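Long-range contacts in glycoside transferase (Listeria monocytogenes, PDB 6R2M), which probably hydrolyses exopolysaccharide as an extracellular glycoside hydrolase, although a transferase activity is also tentatively assigned to it: residues E258-A263 with E289-S294; I53-E58 with H300-I305. All coordinates share one frame; numbering follows the deposited sequence.

Contact 1 of 2, residues E258-A263 with E289-S294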
# COMPACT_ATOMS: atom_id res chain seq x y z
N GLU A 258 7.16 -11.06 -20.19
CA GLU A 258 6.53 -12.10 -19.39
C GLU A 258 6.90 -12.00 -17.91
O GLU A 258 6.59 -12.92 -17.14
CB GLU A 258 6.86 -13.48 -19.96
CG GLU A 258 6.25 -13.63 -21.36
CD GLU A 258 6.09 -15.06 -21.82
OE1 GLU A 258 6.34 -15.99 -21.03
OE2 GLU A 258 5.69 -15.26 -23.00
N ASN A 259 7.48 -10.88 -17.48
CA ASN A 259 7.78 -10.71 -16.06
C ASN A 259 6.51 -10.72 -15.22
O ASN A 259 5.49 -10.11 -15.57
CB ASN A 259 8.54 -9.40 -15.83
CG ASN A 259 9.97 -9.46 -16.31
OD1 ASN A 259 10.38 -10.44 -16.94
ND2 ASN A 259 10.74 -8.41 -16.04
N GLU A 260 6.57 -11.43 -14.11
CA GLU A 260 5.49 -11.41 -13.12
C GLU A 260 5.91 -10.55 -11.94
O GLU A 260 7.09 -10.23 -11.76
CB GLU A 260 5.16 -12.83 -12.66
CG GLU A 260 4.44 -13.66 -13.72
CD GLU A 260 4.50 -15.16 -13.44
OE1 GLU A 260 5.52 -15.79 -13.80
OE2 GLU A 260 3.55 -15.71 -12.83
N SER A 261 4.93 -10.15 -11.13
CA SER A 261 5.15 -9.27 -9.99
C SER A 261 4.64 -9.93 -8.72
O SER A 261 3.48 -10.35 -8.66
CB SER A 261 4.46 -7.93 -10.17
OG SER A 261 4.25 -7.30 -8.90
N THR A 262 5.51 -10.03 -7.71
CA THR A 262 5.08 -10.54 -6.41
C THR A 262 3.93 -9.71 -5.84
O THR A 262 2.92 -10.26 -5.39
CB THR A 262 6.27 -10.58 -5.46
OG1 THR A 262 7.24 -11.49 -5.96
CG2 THR A 262 5.83 -11.03 -4.08
N ALA A 263 4.08 -8.38 -5.85
CA ALA A 263 3.03 -7.53 -5.29
C ALA A 263 1.71 -7.71 -6.03
O ALA A 263 0.64 -7.71 -5.40
CB ALA A 263 3.47 -6.07 -5.30
N GLU A 289 3.05 -17.77 -3.70
CA GLU A 289 4.03 -18.65 -3.06
C GLU A 289 5.16 -19.02 -4.02
O GLU A 289 6.31 -19.18 -3.59
CB GLU A 289 3.32 -19.89 -2.52
CG GLU A 289 2.41 -19.54 -1.33
CD GLU A 289 1.38 -20.60 -0.99
OE1 GLU A 289 1.01 -21.40 -1.89
OE2 GLU A 289 0.93 -20.63 0.17
N LYS A 290 4.85 -19.13 -5.32
CA LYS A 290 5.86 -19.49 -6.30
C LYS A 290 6.91 -18.40 -6.47
O LYS A 290 8.10 -18.69 -6.68
CB LYS A 290 5.17 -19.81 -7.63
CG LYS A 290 6.10 -19.92 -8.82
CD LYS A 290 5.39 -20.01 -10.17
CE LYS A 290 4.65 -18.74 -10.49
NZ LYS A 290 4.31 -18.49 -11.94
N MET A 291 6.51 -17.13 -6.38
CA MET A 291 7.46 -16.04 -6.54
C MET A 291 8.55 -16.12 -5.48
O MET A 291 8.29 -16.43 -4.32
CB MET A 291 6.74 -14.69 -6.45
CG MET A 291 5.58 -14.57 -7.44
SD MET A 291 6.08 -14.55 -9.18
CE MET A 291 6.20 -16.23 -9.62
N ASP A 292 9.77 -15.80 -5.89
CA ASP A 292 10.94 -15.89 -5.03
C ASP A 292 11.26 -14.50 -4.49
O ASP A 292 11.65 -13.60 -5.25
CB ASP A 292 12.13 -16.47 -5.80
CG ASP A 292 13.37 -16.63 -4.94
OD1 ASP A 292 13.29 -16.44 -3.71
OD2 ASP A 292 14.43 -16.98 -5.51
N THR A 293 11.06 -14.31 -3.19
CA THR A 293 11.38 -13.04 -2.54
C THR A 293 12.63 -13.13 -1.67
O THR A 293 12.82 -12.29 -0.79
CB THR A 293 10.19 -12.54 -1.70
OG1 THR A 293 9.82 -13.54 -0.73
CG2 THR A 293 8.99 -12.20 -2.57
N SER A 294 13.48 -14.14 -1.88
CA SER A 294 14.53 -14.45 -0.91
C SER A 294 15.86 -13.75 -1.18
O SER A 294 16.76 -13.82 -0.34
CB SER A 294 14.77 -15.96 -0.84
OG SER A 294 15.28 -16.47 -2.06
O HOH W 1 9.89 -11.26 -5.94
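Glu260 OE2 has two grips: Lys290 NZ donates to it across the contact, and Tyr265 OH bonds to the same oxygen. In the salt bridge Lys290 NZ lies 3.0 Å from Glu260 OE2 and meets its syn lone pair, on the side of OE1. Glu260 extends beyond CG, whereas Lys290 bends at chi3 (66°), and the two chains cross at about a right angle. Met291 packs beside this bridge, its chain folded at chi2 and chi3, with SD 4.0 Å from Glu260 CB. Its CB rests against Thr262 OG1 at 3.3 Å, and the two side chains run past one another in opposite directions. That buried hydroxyl is served by a water, 2.7 Å from OG1, which donates to Asp292 O at 3.0 Å and so bridges the segments. Both threonines are buried, and their methyls meet, Thr262 CG2 3.7 Å from Thr293 CG2. Within 289-294, Asp292 OD1 accepts from Ser294 N, an Asx turn, and also from Ser294 OG. Salt bridge, water and methyls join the start of helix 262-274 to the chain leaving helix 278-290. Chemically, the contact grades from an ion pair to buried methyls, and the lysine and tyrosine probably favour an ionised Glu260.

Contact 2 of 2, residues I53-E58 with H300-I305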
# COMPACT_ATOMS: atom_id res chain seq x y z
N ILE A 53 8.44 1.62 5.85
CA ILE A 53 8.23 1.58 7.29
C ILE A 53 6.75 1.37 7.61
O ILE A 53 6.41 0.63 8.54
CB ILE A 53 8.82 2.84 7.99
CG1 ILE A 53 8.80 2.67 9.51
CG2 ILE A 53 8.07 4.11 7.59
CD1 ILE A 53 9.57 3.78 10.25
N GLY A 54 5.85 1.96 6.81
CA GLY A 54 4.43 1.74 7.04
C GLY A 54 4.02 0.29 6.81
O GLY A 54 3.19 -0.25 7.55
N LEU A 55 4.57 -0.35 5.78
CA LEU A 55 4.25 -1.75 5.53
C LEU A 55 4.81 -2.64 6.64
O LEU A 55 4.15 -3.59 7.08
CB LEU A 55 4.80 -2.19 4.17
CG LEU A 55 3.99 -1.72 2.98
CD1 LEU A 55 4.86 -1.77 1.74
CD2 LEU A 55 2.73 -2.58 2.81
N TYR A 56 6.00 -2.32 7.12
CA TYR A 56 6.56 -3.07 8.23
C TYR A 56 5.71 -2.89 9.48
O TYR A 56 5.43 -3.86 10.19
CB TYR A 56 8.00 -2.64 8.46
CG TYR A 56 8.82 -3.54 9.35
CD1 TYR A 56 8.61 -4.92 9.40
CD2 TYR A 56 9.81 -3.00 10.15
CE1 TYR A 56 9.38 -5.73 10.22
CE2 TYR A 56 10.58 -3.80 10.98
CZ TYR A 56 10.36 -5.16 11.00
OH TYR A 56 11.15 -5.93 11.84
N MET A 57 5.26 -1.66 9.75
CA MET A 57 4.35 -1.43 10.87
C MET A 57 3.08 -2.26 10.73
O MET A 57 2.60 -2.84 11.71
CB MET A 57 4.00 0.05 10.96
CG MET A 57 5.15 0.87 11.50
SD MET A 57 4.93 2.67 11.36
CE MET A 57 3.45 2.91 12.36
N GLU A 58 2.51 -2.30 9.52
CA GLU A 58 1.32 -3.11 9.27
C GLU A 58 1.57 -4.57 9.61
O GLU A 58 0.78 -5.22 10.30
CB GLU A 58 0.89 -2.92 7.82
CG GLU A 58 -0.35 -3.66 7.43
CD GLU A 58 -0.79 -3.33 6.00
OE1 GLU A 58 -0.43 -2.24 5.50
OE2 GLU A 58 -1.50 -4.15 5.39
N HIS A 300 12.68 -5.90 -4.10
CA HIS A 300 12.26 -4.67 -3.44
C HIS A 300 11.51 -5.02 -2.16
O HIS A 300 10.73 -5.97 -2.12
CB HIS A 300 11.36 -3.89 -4.38
CG HIS A 300 11.14 -2.47 -4.00
ND1 HIS A 300 10.44 -2.09 -2.87
CD2 HIS A 300 11.50 -1.32 -4.63
CE1 HIS A 300 10.40 -0.77 -2.81
NE2 HIS A 300 11.03 -0.28 -3.86
N PHE A 301 11.78 -4.26 -1.10
CA PHE A 301 11.06 -4.48 0.15
C PHE A 301 9.55 -4.54 -0.06
O PHE A 301 8.86 -5.33 0.59
CB PHE A 301 11.42 -3.38 1.15
CG PHE A 301 10.90 -3.65 2.52
CD1 PHE A 301 11.53 -4.58 3.33
CD2 PHE A 301 9.76 -3.00 2.98
CE1 PHE A 301 11.03 -4.84 4.61
CE2 PHE A 301 9.26 -3.24 4.24
CZ PHE A 301 9.89 -4.17 5.06
N PHE A 302 9.02 -3.71 -0.97
CA PHE A 302 7.58 -3.72 -1.24
C PHE A 302 7.09 -5.10 -1.62
O PHE A 302 6.04 -5.55 -1.15
CB PHE A 302 7.26 -2.74 -2.37
CG PHE A 302 5.78 -2.47 -2.57
CD1 PHE A 302 5.11 -1.55 -1.77
CD2 PHE A 302 5.09 -3.06 -3.62
CE1 PHE A 302 3.76 -1.26 -1.99
CE2 PHE A 302 3.75 -2.78 -3.84
CZ PHE A 302 3.09 -1.87 -3.03
N ASP A 303 7.85 -5.81 -2.47
CA ASP A 303 7.47 -7.17 -2.85
C ASP A 303 7.65 -8.14 -1.69
O ASP A 303 6.76 -8.95 -1.39
CB ASP A 303 8.29 -7.63 -4.05
CG ASP A 303 7.89 -6.95 -5.34
OD1 ASP A 303 6.68 -6.86 -5.62
OD2 ASP A 303 8.79 -6.51 -6.08
N TYR A 304 8.79 -8.06 -1.01
CA TYR A 304 9.06 -8.96 0.10
C TYR A 304 7.97 -8.85 1.16
O TYR A 304 7.39 -9.86 1.57
CB TYR A 304 10.43 -8.63 0.70
CG TYR A 304 10.67 -9.36 2.00
CD1 TYR A 304 11.09 -10.69 2.01
CD2 TYR A 304 10.43 -8.74 3.22
CE1 TYR A 304 11.28 -11.36 3.20
CE2 TYR A 304 10.62 -9.41 4.41
CZ TYR A 304 11.05 -10.72 4.39
OH TYR A 304 11.22 -11.36 5.61
N ILE A 305 7.65 -7.62 1.57
CA ILE A 305 6.81 -7.48 2.76
C ILE A 305 5.34 -7.67 2.42
O ILE A 305 4.57 -8.14 3.26
CB ILE A 305 7.07 -6.13 3.45
CG1 ILE A 305 6.51 -6.14 4.87
CG2 ILE A 305 6.50 -4.94 2.64
CD1 ILE A 305 7.31 -7.04 5.83
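Two nearly parallel helices, their axes 10.2 Å apart and 10° from aligned, pack here in a largely helical fold consistent with the (alpha/alpha)6 barrel of family 8 glycoside hydrolases. The tight part centres on Leu55. Its CB meets Ile305 CG2 at 3.6 Å, and its CD1 reaches past that methyl to Phe302 CD1 at 3.5 Å, the leucine crossing both partners obliquely. Ile305 points at the opposing helix with CG1 anti to the backbone N (chi1 -164°), which leaves CG2 in the crowded position between N and the carbonyl carbon, facing Leu55. Phe302 starts off along the flank of its helix, yet its ring swings back to Leu55. On this flank solvent is nearer: Phe302 and Glu58 are partly exposed, and Arg105 of helix 100-116 touches both Leu55 and Glu58. The other flank is looser but buried. There Tyr56 CB lies at the edge of the Phe301 ring, 4.2 Å from CZ, and Tyr56 CD1 stands 4.4 Å from Ile305 CD1. Ile305 CB sits over one face of the Phe301 ring, and Val26 of helix 21-29 touches both Tyr56 and Phe301. At the start of helix 301-312, His300 is the N-cap: Phe302 N donates in the imidazole plane to His300 ND1 at 2.9 Å, with an N-H...N angle of 162°.

Overall arrangement
From the N terminus the chain passes helix 21-29 and then enters helix 50-62, which carries one half of contact 2, and runs through most of the fold before meeting the first half of contact 1 at the start of helix 262-274. Contact 1 closes a short, almost wholly helical loop when helix 278-290 ends. Contact 2 follows at helix 301-312, closing a loop of 241 intervening residues in which contact 1 is nested. Their centres lie 15 Å apart. They touch directly through a probable hydrogen bond from Ala263 N to Asp303 OD1, so helix 301-312 ties the pair of helices 262-274 and 278-290 to helix 50-62 near the N terminus.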